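Local structure of 16S rRNA (adenine(1408)-N(1))-methyltransferase (3P2E) at residues Asp35-Tyr40 and Phe62-Lys67; Asn45-Phe50 and Leu77-Phe82; Thr109-Val114 and Phe137-Ser142; Asp180-Leu185 and Phe210-His215. The protein methylates N1 of adenine 1408 in the 16S rRNA of assembled 30S subunits, using S-adenosyl-L-methionine, and thereby confers resistance to various aminoglycosides. All blocks are in the same frame, centred on the assembly; numbering follows the deposited sequence.

Contact 1. Residues Asp35-Tyr40 and Phe62-Lys67. With SAH (S-adenosyl-L-homocysteine), chain C.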
# COMPACT_ATOMS: atom_id res chain seq x y z
N ASP A 35 8.28 -4.66 4.45
CA ASP A 35 8.90 -5.98 4.28
C ASP A 35 8.14 -6.99 3.43
O ASP A 35 8.59 -8.13 3.27
CB ASP A 35 9.23 -6.60 5.65
CG ASP A 35 7.99 -6.92 6.49
OD1 ASP A 35 6.87 -6.99 5.95
OD2 ASP A 35 8.16 -7.14 7.72
N GLY A 36 7.01 -6.58 2.87
CA GLY A 36 6.23 -7.46 2.02
C GLY A 36 5.36 -8.50 2.69
O GLY A 36 4.63 -9.23 2.01
N ARG A 37 5.41 -8.58 4.02
CA ARG A 37 4.62 -9.58 4.73
C ARG A 37 3.12 -9.30 4.72
O ARG A 37 2.31 -10.23 4.66
CB ARG A 37 5.10 -9.73 6.18
CG ARG A 37 6.47 -10.39 6.29
CD ARG A 37 6.89 -10.59 7.74
NE ARG A 37 8.27 -11.06 7.83
CZ ARG A 37 8.69 -12.24 7.40
NH1 ARG A 37 7.85 -13.10 6.85
NH2 ARG A 37 9.98 -12.56 7.52
N ASN A 38 2.74 -8.03 4.77
CA ASN A 38 1.32 -7.69 4.75
C ASN A 38 0.72 -8.05 3.41
O ASN A 38 -0.37 -8.63 3.34
CB ASN A 38 1.10 -6.20 5.02
CG ASN A 38 1.45 -5.80 6.44
OD1 ASN A 38 1.38 -6.62 7.37
ND2 ASN A 38 1.80 -4.53 6.63
N ILE A 39 1.43 -7.72 2.33
CA ILE A 39 0.94 -7.99 0.99
C ILE A 39 0.92 -9.49 0.72
O ILE A 39 0.04 -9.99 0.02
CB ILE A 39 1.82 -7.28 -0.07
CG1 ILE A 39 1.05 -7.14 -1.39
CG2 ILE A 39 3.11 -8.05 -0.30
CD1 ILE A 39 -0.08 -6.15 -1.32
N TYR A 40 1.88 -10.21 1.29
CA TYR A 40 1.95 -11.66 1.12
C TYR A 40 0.69 -12.30 1.69
O TYR A 40 0.13 -13.21 1.10
CB TYR A 40 3.18 -12.23 1.84
CG TYR A 40 3.39 -13.72 1.60
CD1 TYR A 40 4.22 -14.17 0.58
CD2 TYR A 40 2.71 -14.67 2.37
CE1 TYR A 40 4.36 -15.54 0.32
CE2 TYR A 40 2.85 -16.03 2.12
CZ TYR A 40 3.67 -16.46 1.09
OH TYR A 40 3.79 -17.81 0.82
N PHE A 62 13.90 -8.45 0.39
CA PHE A 62 14.60 -9.65 -0.07
C PHE A 62 14.05 -10.99 0.40
O PHE A 62 13.90 -11.91 -0.40
CB PHE A 62 16.09 -9.56 0.30
CG PHE A 62 16.86 -8.56 -0.53
CD1 PHE A 62 16.26 -7.91 -1.60
CD2 PHE A 62 18.20 -8.29 -0.24
CE1 PHE A 62 16.98 -7.01 -2.38
CE2 PHE A 62 18.92 -7.39 -1.01
CZ PHE A 62 18.32 -6.75 -2.08
N ASP A 63 13.75 -11.12 1.69
CA ASP A 63 13.24 -12.39 2.19
C ASP A 63 11.92 -12.80 1.56
O ASP A 63 11.79 -13.92 1.06
CB ASP A 63 13.10 -12.34 3.71
CG ASP A 63 14.42 -12.60 4.42
OD1 ASP A 63 15.43 -11.96 4.05
OD2 ASP A 63 14.45 -13.45 5.33
N ILE A 64 10.93 -11.92 1.58
CA ILE A 64 9.64 -12.26 0.99
C ILE A 64 9.72 -12.34 -0.53
O ILE A 64 9.01 -13.12 -1.15
CB ILE A 64 8.55 -11.26 1.42
CG1 ILE A 64 8.29 -11.38 2.92
CG2 ILE A 64 7.26 -11.52 0.63
CD1 ILE A 64 7.87 -12.77 3.37
N SER A 65 10.60 -11.54 -1.13
CA SER A 65 10.75 -11.57 -2.58
C SER A 65 11.29 -12.93 -3.00
O SER A 65 10.90 -13.48 -4.03
CB SER A 65 11.71 -10.47 -3.04
OG SER A 65 11.89 -10.53 -4.44
N LYS A 66 12.20 -13.48 -2.20
CA LYS A 66 12.78 -14.79 -2.48
C LYS A 66 11.73 -15.88 -2.27
O LYS A 66 11.74 -16.90 -2.95
CB LYS A 66 13.98 -15.05 -1.57
CG LYS A 66 15.24 -14.28 -1.97
CD LYS A 66 16.27 -14.27 -0.84
CE LYS A 66 16.67 -15.67 -0.41
NZ LYS A 66 17.60 -15.63 0.75
N LYS A 67 10.83 -15.65 -1.33
CA LYS A 67 9.78 -16.62 -1.04
C LYS A 67 8.73 -16.74 -2.14
O LYS A 67 8.34 -17.84 -2.50
CB LYS A 67 9.10 -16.26 0.29
CG LYS A 67 8.05 -17.27 0.74
CD LYS A 67 7.53 -16.95 2.13
CE LYS A 67 6.58 -18.03 2.62
NZ LYS A 67 6.18 -17.83 4.04
N SAH C . 3.36 -0.67 5.22
CA SAH C . 4.41 -1.06 5.99
CB SAH C . 5.18 0.16 6.51
CG SAH C . 6.58 -0.04 7.00
SD SAH C . 7.44 1.39 7.59
C SAH C . 3.89 -2.06 7.11
O SAH C . 4.78 -2.76 7.36
OXT SAH C . 2.84 -2.04 7.58
C5' SAH C . 7.28 2.77 6.46
C4' SAH C . 7.69 2.28 5.00
O4' SAH C . 7.37 3.42 4.19
C3' SAH C . 9.17 1.97 4.81
O3' SAH C . 9.35 0.62 4.29
C2' SAH C . 9.68 3.12 3.86
O2' SAH C . 10.72 2.77 2.97
C1' SAH C . 8.39 3.55 3.15
N9 SAH C . 8.41 4.98 2.64
C8 SAH C . 8.80 6.12 3.35
N7 SAH C . 8.76 7.22 2.62
C5 SAH C . 8.31 6.72 1.35
C6 SAH C . 8.08 7.49 0.16
N6 SAH C . 8.29 8.82 0.11
N1 SAH C . 7.64 6.74 -0.92
C2 SAH C . 7.43 5.36 -0.86
N3 SAH C . 7.65 4.62 0.30
C4 SAH C . 8.09 5.39 1.35
O HOH W 1 11.10 -9.35 3.35
O HOH W 2 7.16 -16.15 5.79
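Van der Waals packing around Ile64 of helix 62-68 carries this contact. Its CG1 lies against a carbonyl oxygen, Asp35 O to Ile64 CG1 being 3.3 Å, and its CD1 against a guanidinium nitrogen, Arg37 NH1. The other branch is apolar, with Ile64 CG2 4.0 Å from Tyr40 CD1. Tyr40, its CG anti to the backbone N (chi1 -175°), lays its ring across the extended chain of Lys67 at about a right angle, so that Tyr40 OH comes 3.3 Å from Lys67 CE; the hydroxyl itself is hydrogen-bonded to Gly75 O. Direct hydrogen bonds between the segments are absent, and water takes their place. One water accepts from Ile64 N and lies 2.8 Å from Asp35 O, to which it can donate, while a second accepts from Lys67 NZ and, weakly, from Arg37 NH1, separating two like charges. Within 35-40, Arg37 N donates to Asp35 OD1 (2.9 Å), closing an Asx turn just where Gly36, with positive phi, occupies the N-cap position. These residues end the glycine-rich turn after strand 26-31, the first conserved motif of Rossmann-like methyltransferases. Asn38, on the side of the helix turned from Ile64, brings ND2 to 2.9 Å from OXT of the bound S-adenosyl-L-homocysteine, and its OD1 is hydrogen-bonded to Ser195 N. Ile39 and Ile64 both rest on Phe82, so helices 37-44 and 62-68 pack side by side over strand 80-83.

Contact 2. Residues Asn45-Phe50 and Leu77-Phe82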
# COMPACT_ATOMS: atom_id res chain seq x y z
N ASN A 45 -4.56 -14.98 0.49
CA ASN A 45 -5.99 -15.15 0.74
C ASN A 45 -6.92 -14.73 -0.40
O ASN A 45 -8.14 -14.86 -0.28
CB ASN A 45 -6.39 -14.40 2.02
CG ASN A 45 -5.78 -15.02 3.27
OD1 ASN A 45 -4.93 -14.42 3.93
ND2 ASN A 45 -6.19 -16.24 3.58
N ASP A 46 -6.37 -14.26 -1.51
CA ASP A 46 -7.20 -13.83 -2.64
C ASP A 46 -6.43 -13.97 -3.95
O ASP A 46 -5.66 -13.09 -4.33
CB ASP A 46 -7.66 -12.39 -2.42
CG ASP A 46 -8.39 -11.81 -3.62
OD1 ASP A 46 -8.88 -12.57 -4.47
OD2 ASP A 46 -8.48 -10.57 -3.70
N GLN A 47 -6.65 -15.09 -4.63
CA GLN A 47 -5.95 -15.37 -5.88
C GLN A 47 -6.56 -14.78 -7.14
O GLN A 47 -6.14 -15.12 -8.25
CB GLN A 47 -5.78 -16.89 -6.03
CG GLN A 47 -4.80 -17.48 -5.02
CD GLN A 47 -3.38 -16.98 -5.25
OE1 GLN A 47 -2.74 -16.46 -4.33
NE2 GLN A 47 -2.89 -17.13 -6.47
N ASN A 48 -7.55 -13.90 -6.99
CA ASN A 48 -8.17 -13.26 -8.14
C ASN A 48 -7.81 -11.77 -8.15
O ASN A 48 -8.39 -10.97 -8.89
CB ASN A 48 -9.69 -13.41 -8.10
CG ASN A 48 -10.35 -13.13 -9.45
OD1 ASN A 48 -11.56 -12.96 -9.54
ND2 ASN A 48 -9.54 -13.10 -10.51
N THR A 49 -6.84 -11.41 -7.31
CA THR A 49 -6.36 -10.04 -7.25
C THR A 49 -4.85 -10.05 -7.41
O THR A 49 -4.15 -10.90 -6.83
CB THR A 49 -6.70 -9.36 -5.89
OG1 THR A 49 -8.12 -9.20 -5.77
CG2 THR A 49 -6.03 -7.99 -5.80
N PHE A 50 -4.34 -9.14 -8.24
CA PHE A 50 -2.90 -9.05 -8.44
C PHE A 50 -2.41 -7.97 -7.49
O PHE A 50 -2.89 -6.83 -7.54
CB PHE A 50 -2.56 -8.67 -9.88
CG PHE A 50 -1.09 -8.72 -10.17
CD1 PHE A 50 -0.41 -9.93 -10.17
CD2 PHE A 50 -0.37 -7.55 -10.41
CE1 PHE A 50 0.96 -9.99 -10.40
CE2 PHE A 50 1.00 -7.59 -10.64
CZ PHE A 50 1.67 -8.82 -10.63
N LEU A 77 4.14 -17.53 -4.84
CA LEU A 77 2.87 -16.92 -5.21
C LEU A 77 3.00 -16.39 -6.63
O LEU A 77 4.08 -15.99 -7.06
CB LEU A 77 2.52 -15.76 -4.26
CG LEU A 77 2.21 -16.10 -2.80
CD1 LEU A 77 1.93 -14.81 -2.04
CD2 LEU A 77 1.02 -17.04 -2.73
N SER A 78 1.89 -16.37 -7.36
CA SER A 78 1.91 -15.89 -8.73
C SER A 78 1.17 -14.56 -8.86
O SER A 78 1.10 -14.00 -9.96
CB SER A 78 1.26 -16.92 -9.66
OG SER A 78 1.92 -18.17 -9.59
N ASN A 79 0.64 -14.05 -7.75
CA ASN A 79 -0.12 -12.81 -7.79
C ASN A 79 0.48 -11.65 -6.99
O ASN A 79 -0.24 -10.82 -6.45
CB ASN A 79 -1.56 -13.08 -7.34
CG ASN A 79 -1.67 -13.52 -5.89
OD1 ASN A 79 -0.78 -14.21 -5.36
ND2 ASN A 79 -2.77 -13.17 -5.24
N VAL A 80 1.81 -11.60 -6.95
CA VAL A 80 2.51 -10.54 -6.22
C VAL A 80 3.74 -10.06 -6.99
O VAL A 80 4.46 -10.86 -7.57
CB VAL A 80 2.99 -11.01 -4.82
CG1 VAL A 80 3.71 -9.87 -4.10
CG2 VAL A 80 1.82 -11.50 -4.01
N VAL A 81 3.96 -8.75 -6.99
CA VAL A 81 5.14 -8.18 -7.62
C VAL A 81 5.57 -7.03 -6.72
O VAL A 81 4.72 -6.31 -6.17
CB VAL A 81 4.87 -7.64 -9.05
CG1 VAL A 81 3.89 -6.48 -9.02
CG2 VAL A 81 6.19 -7.21 -9.69
N PHE A 82 6.88 -6.90 -6.52
CA PHE A 82 7.43 -5.84 -5.69
C PHE A 82 8.12 -4.83 -6.59
O PHE A 82 9.06 -5.16 -7.33
CB PHE A 82 8.41 -6.42 -4.67
CG PHE A 82 7.74 -7.24 -3.61
CD1 PHE A 82 6.72 -6.70 -2.84
CD2 PHE A 82 8.13 -8.56 -3.37
CE1 PHE A 82 6.08 -7.45 -1.84
CE2 PHE A 82 7.50 -9.32 -2.38
CZ PHE A 82 6.47 -8.76 -1.61
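The ring of Phe50 has Ser78 O at its edge, 4.0 Å from Phe50 CE1, and meets its other partners obliquely: Phe50 CD1 is 3.7 Å from Asn79 C, and Phe50 CE2 is 3.5 Å from Val81 CG1. One face of the Phe82 ring takes Val80 CG1 of its own strand, 3.9 Å above the plane and toward the rim. Both segments belong to a parallel beta-alpha-beta unit of the Rossmann-like fold, in which helix 62-68 links strand 49-54 to strand 80-83, the outermost on this side of the sheet. Where the two chains enter the sheet, the amide of Asn79 links them. With CG in the crowded position between backbone N and carbonyl carbon (chi1 65°), Asn79 ND2 donates 3.1 Å to Thr49 O, almost along the C=O axis (172°) and close to its own amide plane. The same nitrogen is hydrogen-bonded to Ala43 O, so one side chain ties the end of helix 37-44 to the start of the next strand. Ile20 and Ile21 of helix 14-21 also pack on Phe50. Ahead of Thr49 the chain makes a type I turn from Asp46, whose carboxylate braces it twice. Asp46 OD1 accepts from Asn48 N (3.1 Å), an Asx turn, and Asp46 OD2, also hydrogen-bonded to Tyr51 OH, takes a very short 2.5 Å bond from Thr49 OG1, met from above the carboxylate plane.

Contact 3. Residues Thr109-Val114 and Phe137-Ser142. With SAH (S-adenosyl-L-homocysteine), chain C.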
# COMPACT_ATOMS: atom_id res chain seq x y z
N THR A 109 8.89 10.28 5.28
CA THR A 109 8.24 11.22 4.38
C THR A 109 6.84 10.79 3.95
O THR A 109 5.96 11.64 3.79
CB THR A 109 9.11 11.50 3.12
OG1 THR A 109 9.30 10.28 2.38
CG2 THR A 109 10.46 12.05 3.52
N LEU A 110 6.61 9.50 3.77
CA LEU A 110 5.30 9.03 3.35
C LEU A 110 4.23 9.38 4.38
O LEU A 110 3.11 9.76 4.03
CB LEU A 110 5.31 7.51 3.09
CG LEU A 110 4.02 6.93 2.49
CD1 LEU A 110 3.65 7.68 1.22
CD2 LEU A 110 4.22 5.44 2.20
N LEU A 111 4.57 9.25 5.66
CA LEU A 111 3.62 9.59 6.70
C LEU A 111 3.23 11.07 6.58
O LEU A 111 2.05 11.41 6.64
CB LEU A 111 4.20 9.31 8.09
CG LEU A 111 3.36 9.79 9.28
CD1 LEU A 111 2.02 9.08 9.29
CD2 LEU A 111 4.11 9.51 10.59
N GLU A 112 4.22 11.94 6.39
CA GLU A 112 3.93 13.36 6.27
C GLU A 112 3.08 13.68 5.04
O GLU A 112 2.20 14.54 5.09
CB GLU A 112 5.23 14.18 6.24
CG GLU A 112 5.94 14.20 4.91
CD GLU A 112 7.08 15.21 4.87
OE1 GLU A 112 6.83 16.40 5.15
OE2 GLU A 112 8.22 14.82 4.55
N TYR A 113 3.31 12.98 3.93
CA TYR A 113 2.52 13.24 2.72
C TYR A 113 1.05 12.93 2.96
O TYR A 113 0.17 13.57 2.39
CB TYR A 113 3.02 12.40 1.54
CG TYR A 113 4.43 12.71 1.11
CD1 TYR A 113 4.98 13.98 1.30
CD2 TYR A 113 5.22 11.74 0.49
CE1 TYR A 113 6.28 14.27 0.88
CE2 TYR A 113 6.52 12.03 0.07
CZ TYR A 113 7.04 13.29 0.27
OH TYR A 113 8.32 13.58 -0.13
N VAL A 114 0.78 11.94 3.80
CA VAL A 114 -0.59 11.56 4.09
C VAL A 114 -1.24 12.48 5.13
O VAL A 114 -2.38 12.91 4.95
CB VAL A 114 -0.68 10.10 4.61
CG1 VAL A 114 -2.11 9.77 5.03
CG2 VAL A 114 -0.24 9.13 3.52
N PHE A 137 -6.02 4.65 4.05
CA PHE A 137 -4.80 5.17 4.67
C PHE A 137 -4.93 4.90 6.17
O PHE A 137 -5.83 5.43 6.82
CB PHE A 137 -4.65 6.69 4.47
CG PHE A 137 -4.62 7.14 3.03
CD1 PHE A 137 -4.20 6.29 2.01
CD2 PHE A 137 -4.98 8.45 2.71
CE1 PHE A 137 -4.14 6.73 0.69
CE2 PHE A 137 -4.93 8.90 1.38
CZ PHE A 137 -4.51 8.04 0.37
N VAL A 138 -4.04 4.07 6.71
CA VAL A 138 -4.08 3.76 8.14
C VAL A 138 -2.82 4.34 8.77
O VAL A 138 -1.70 3.92 8.45
CB VAL A 138 -4.13 2.23 8.37
CG1 VAL A 138 -4.19 1.93 9.86
CG2 VAL A 138 -5.34 1.65 7.66
N THR A 139 -2.99 5.30 9.68
CA THR A 139 -1.85 5.95 10.30
C THR A 139 -1.83 5.94 11.82
O THR A 139 -2.84 5.69 12.48
CB THR A 139 -1.78 7.43 9.86
OG1 THR A 139 -2.99 8.10 10.23
CG2 THR A 139 -1.59 7.54 8.36
N THR A 140 -0.66 6.22 12.36
CA THR A 140 -0.45 6.32 13.80
C THR A 140 0.84 7.11 13.99
O THR A 140 1.78 6.99 13.20
CB THR A 140 -0.31 4.94 14.47
OG1 THR A 140 -0.24 5.11 15.89
CG2 THR A 140 0.95 4.22 13.98
N TYR A 141 0.89 7.93 15.03
CA TYR A 141 2.10 8.71 15.29
C TYR A 141 2.61 8.45 16.70
O TYR A 141 3.51 7.63 16.90
CB TYR A 141 1.82 10.21 15.11
CG TYR A 141 3.07 11.05 15.06
CD1 TYR A 141 4.04 10.84 14.08
CD2 TYR A 141 3.29 12.06 15.99
CE1 TYR A 141 5.20 11.61 14.03
CE2 TYR A 141 4.45 12.83 15.95
CZ TYR A 141 5.40 12.60 14.97
OH TYR A 141 6.54 13.36 14.93
N SER A 142 2.03 9.13 17.68
CA SER A 142 2.43 8.96 19.07
C SER A 142 1.66 7.83 19.75
O SER A 142 0.51 7.56 19.39
CB SER A 142 2.22 10.26 19.84
OG SER A 142 2.98 11.32 19.28
N SAH C . 3.36 -0.67 5.22
CA SAH C . 4.41 -1.06 5.99
CB SAH C . 5.18 0.16 6.51
CG SAH C . 6.58 -0.04 7.00
SD SAH C . 7.44 1.39 7.59
C SAH C . 3.89 -2.06 7.11
O SAH C . 4.78 -2.76 7.36
OXT SAH C . 2.84 -2.04 7.58
C5' SAH C . 7.28 2.77 6.46
C4' SAH C . 7.69 2.28 5.00
O4' SAH C . 7.37 3.42 4.19
C3' SAH C . 9.17 1.97 4.81
O3' SAH C . 9.35 0.62 4.29
C2' SAH C . 9.68 3.12 3.86
O2' SAH C . 10.72 2.77 2.97
C1' SAH C . 8.39 3.55 3.15
N9 SAH C . 8.41 4.98 2.64
C8 SAH C . 8.80 6.12 3.35
N7 SAH C . 8.76 7.22 2.62
C5 SAH C . 8.31 6.72 1.35
C6 SAH C . 8.08 7.49 0.16
N6 SAH C . 8.29 8.82 0.11
N1 SAH C . 7.64 6.74 -0.92
C2 SAH C . 7.43 5.36 -0.86
N3 SAH C . 7.65 4.62 0.30
C4 SAH C . 8.09 5.39 1.35
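Thr140 OG1 is gripped by two hydrogen bonds, from Arg207 NH2 and with Ser208 O. At the other end of the contact Thr109 OG1 accepts an almost straight bond from the adenine amino group of S-adenosyl-L-homocysteine (SAH N6 to Thr109 OG1 2.9 Å, 176°). Leu110 lies next to the same base, its CB 3.6 Å from SAH C5. The side of helix 108-115 that carries Leu111 and Val114 instead packs on strand 133-139 without a hydrogen bond between the segments. The axes of 109-114 and 137-139 cross at 114° with a closest approach of 10.1 Å, a helix laid on the central sheet of a class I methyltransferase. Leu111, with CG anti to the backbone N (chi1 173°), splits its two methyls: CD1 touches Thr139 CG2 (4.0 Å), while CD2 comes to the edge of the Tyr141 ring, 3.7 Å from Tyr141 CD1. One turn on, Val114 CG1 sits between Thr139 CG2 and the ring of Phe137, 3.9 Å from Phe137 CD2. Ile103 of strand 98-104 packs against both Val114 and Phe137, and Phe177 meets the Phe137 ring edge-to-face.

Contact 4. Residues Asp180-Leu185 and Phe210-His215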
# COMPACT_ATOMS: atom_id res chain seq x y z
N ASP A 180 -14.88 8.64 2.63
CA ASP A 180 -16.21 8.11 2.90
C ASP A 180 -16.35 7.70 4.36
O ASP A 180 -17.46 7.62 4.90
CB ASP A 180 -16.51 6.91 2.02
CG ASP A 180 -16.61 7.27 0.56
OD1 ASP A 180 -17.26 8.29 0.25
OD2 ASP A 180 -16.06 6.53 -0.28
N ASP A 181 -15.22 7.45 5.02
CA ASP A 181 -15.26 7.05 6.42
C ASP A 181 -13.94 7.28 7.14
O ASP A 181 -12.87 7.19 6.54
CB ASP A 181 -15.62 5.57 6.53
CG ASP A 181 -15.83 5.13 7.97
OD1 ASP A 181 -16.86 5.53 8.56
OD2 ASP A 181 -14.97 4.40 8.50
N VAL A 182 -14.03 7.60 8.43
CA VAL A 182 -12.86 7.80 9.27
C VAL A 182 -13.13 6.99 10.54
O VAL A 182 -14.11 7.24 11.24
CB VAL A 182 -12.64 9.28 9.66
CG1 VAL A 182 -11.47 9.40 10.63
CG2 VAL A 182 -12.38 10.10 8.41
N LYS A 183 -12.28 6.01 10.82
CA LYS A 183 -12.47 5.17 11.99
C LYS A 183 -11.20 5.06 12.84
O LYS A 183 -10.11 4.93 12.31
CB LYS A 183 -12.90 3.77 11.55
CG LYS A 183 -13.27 2.82 12.68
CD LYS A 183 -13.79 1.50 12.12
CE LYS A 183 -14.28 0.57 13.22
NZ LYS A 183 -14.81 -0.71 12.66
N GLU A 184 -11.37 5.12 14.16
CA GLU A 184 -10.23 4.98 15.06
C GLU A 184 -10.15 3.50 15.43
O GLU A 184 -11.11 2.94 15.96
CB GLU A 184 -10.44 5.85 16.31
CG GLU A 184 -9.24 5.87 17.25
CD GLU A 184 -9.34 6.96 18.30
OE1 GLU A 184 -8.44 7.04 19.17
OE2 GLU A 184 -10.31 7.75 18.26
N LEU A 185 -9.01 2.88 15.14
CA LEU A 185 -8.82 1.46 15.42
C LEU A 185 -7.87 1.25 16.61
O LEU A 185 -7.13 2.15 16.98
CB LEU A 185 -8.27 0.77 14.17
CG LEU A 185 -9.17 0.94 12.93
CD1 LEU A 185 -8.39 0.60 11.67
CD2 LEU A 185 -10.40 0.05 13.08
N PHE A 210 -5.67 5.36 12.99
CA PHE A 210 -6.77 6.00 12.28
C PHE A 210 -6.82 5.54 10.83
O PHE A 210 -5.81 5.54 10.14
CB PHE A 210 -6.60 7.52 12.32
CG PHE A 210 -6.56 8.07 13.71
CD1 PHE A 210 -7.74 8.22 14.45
CD2 PHE A 210 -5.35 8.39 14.31
CE1 PHE A 210 -7.70 8.68 15.76
CE2 PHE A 210 -5.30 8.85 15.62
CZ PHE A 210 -6.48 9.00 16.35
N ARG A 211 -8.01 5.15 10.39
CA ARG A 211 -8.16 4.74 9.00
C ARG A 211 -9.06 5.71 8.28
O ARG A 211 -10.22 5.88 8.65
CB ARG A 211 -8.76 3.34 8.89
CG ARG A 211 -9.02 2.92 7.43
CD ARG A 211 -9.54 1.49 7.34
NE ARG A 211 -10.86 1.36 7.94
CZ ARG A 211 -11.35 0.23 8.44
NH1 ARG A 211 -10.62 -0.88 8.40
NH2 ARG A 211 -12.57 0.20 8.95
N VAL A 212 -8.51 6.36 7.26
CA VAL A 212 -9.28 7.27 6.43
C VAL A 212 -9.45 6.46 5.15
O VAL A 212 -8.48 6.06 4.52
CB VAL A 212 -8.49 8.57 6.13
CG1 VAL A 212 -9.23 9.41 5.11
CG2 VAL A 212 -8.31 9.37 7.41
N SER A 213 -10.70 6.20 4.78
CA SER A 213 -10.95 5.40 3.58
C SER A 213 -12.02 6.05 2.72
O SER A 213 -12.75 6.92 3.19
CB SER A 213 -11.37 3.98 3.97
OG SER A 213 -12.51 3.99 4.81
N GLY A 214 -12.10 5.61 1.47
CA GLY A 214 -13.09 6.17 0.57
C GLY A 214 -12.85 5.73 -0.86
O GLY A 214 -12.30 4.65 -1.10
N HIS A 215 -13.26 6.55 -1.82
CA HIS A 215 -13.08 6.22 -3.23
C HIS A 215 -12.26 7.30 -3.92
O HIS A 215 -12.18 8.43 -3.44
CB HIS A 215 -14.43 6.04 -3.94
CG HIS A 215 -15.31 7.25 -3.90
ND1 HIS A 215 -15.97 7.66 -2.76
CD2 HIS A 215 -15.66 8.13 -4.87
CE1 HIS A 215 -16.69 8.73 -3.04
NE2 HIS A 215 -16.52 9.03 -4.31
O HOH W 3 -12.30 4.01 7.56
O HOH W 4 -14.97 1.86 8.35
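His215 ND1 donates to Asp180 OD2 over 2.7 Å, nearly straight (171°), using the syn lone pair of the carboxylate, which lies almost in the plane of the imidazole (11° apart). The nearby negative charge would tend to stabilise a protonated ring. Next along the strands Ser213 O takes two bonds, from Asp180 N (2.8 Å) and Asp181 N (3.1 Å): a classic beta bulge in the antiparallel pairing of strand 178-185 with strand 209-215. Strand 209-215 is inserted antiparallel between 133-139 and the outermost strand 178-185, a hallmark of the class I methyltransferase sheet. The bulge residue Asp181 still pairs with Ser213, and Lys183 with Arg211 follows as the next hydrogen-bonded pair.

On the face of these four residues, two waters stand between charges. One accepts from Arg211 NE and lies within bonding distance of Asp181 OD2, Arg211 O and Ser213 OG, more acceptors than its protons can serve; the other donates to Asp181 OD2 over 2.5 Å and accepts from Arg211 NH2. Lys183 and Arg211 run side by side, leaving Lys183 NZ and Arg211 NH2 4.4 Å apart; the acid of Asp181, linked through water, may ease the repulsion. Leu185 CD1 sits over one face of the guanidinium, toward its rim. On the other face of the sheet, Glu184 stretches alongside the Phe210 ring, with Glu184 CG 3.5 Å from Phe210 CE1, and its OE1 is hydrogen-bonded to Ser208 OG. There helix 160-164 packs through Phe163 on the non-hydrogen-bonded valine pair, in which Val182 CG2 meets Val212 CG2 at 4.3 Å.

Overall arrangement
Contacts 2, 3 and 4 reach one Rossmann-like sheet, and contact 1 joins two helices packed on it. Contacts 1 and 2 adjoin near its 80-83 edge, where they touch through Phe82 of contact 2; contacts 3 and 4 adjoin in its other half, where strands 133-139 and 209-215 are neighbours joined by probable backbone hydrogen bonds. Contact 3 is the buried one and almost wholly apolar between its segments, whereas contact 1 is partly buried and bridged by water. Contacts 1 and 3, with centres about 22 Å apart, reach the amino-acid end and the adenine of the same cofactor product. Contacts 2 and 4 involve the two outermost strands: one relies on a buried asparagine and turns, the other on backbone pairing and charged surface groups.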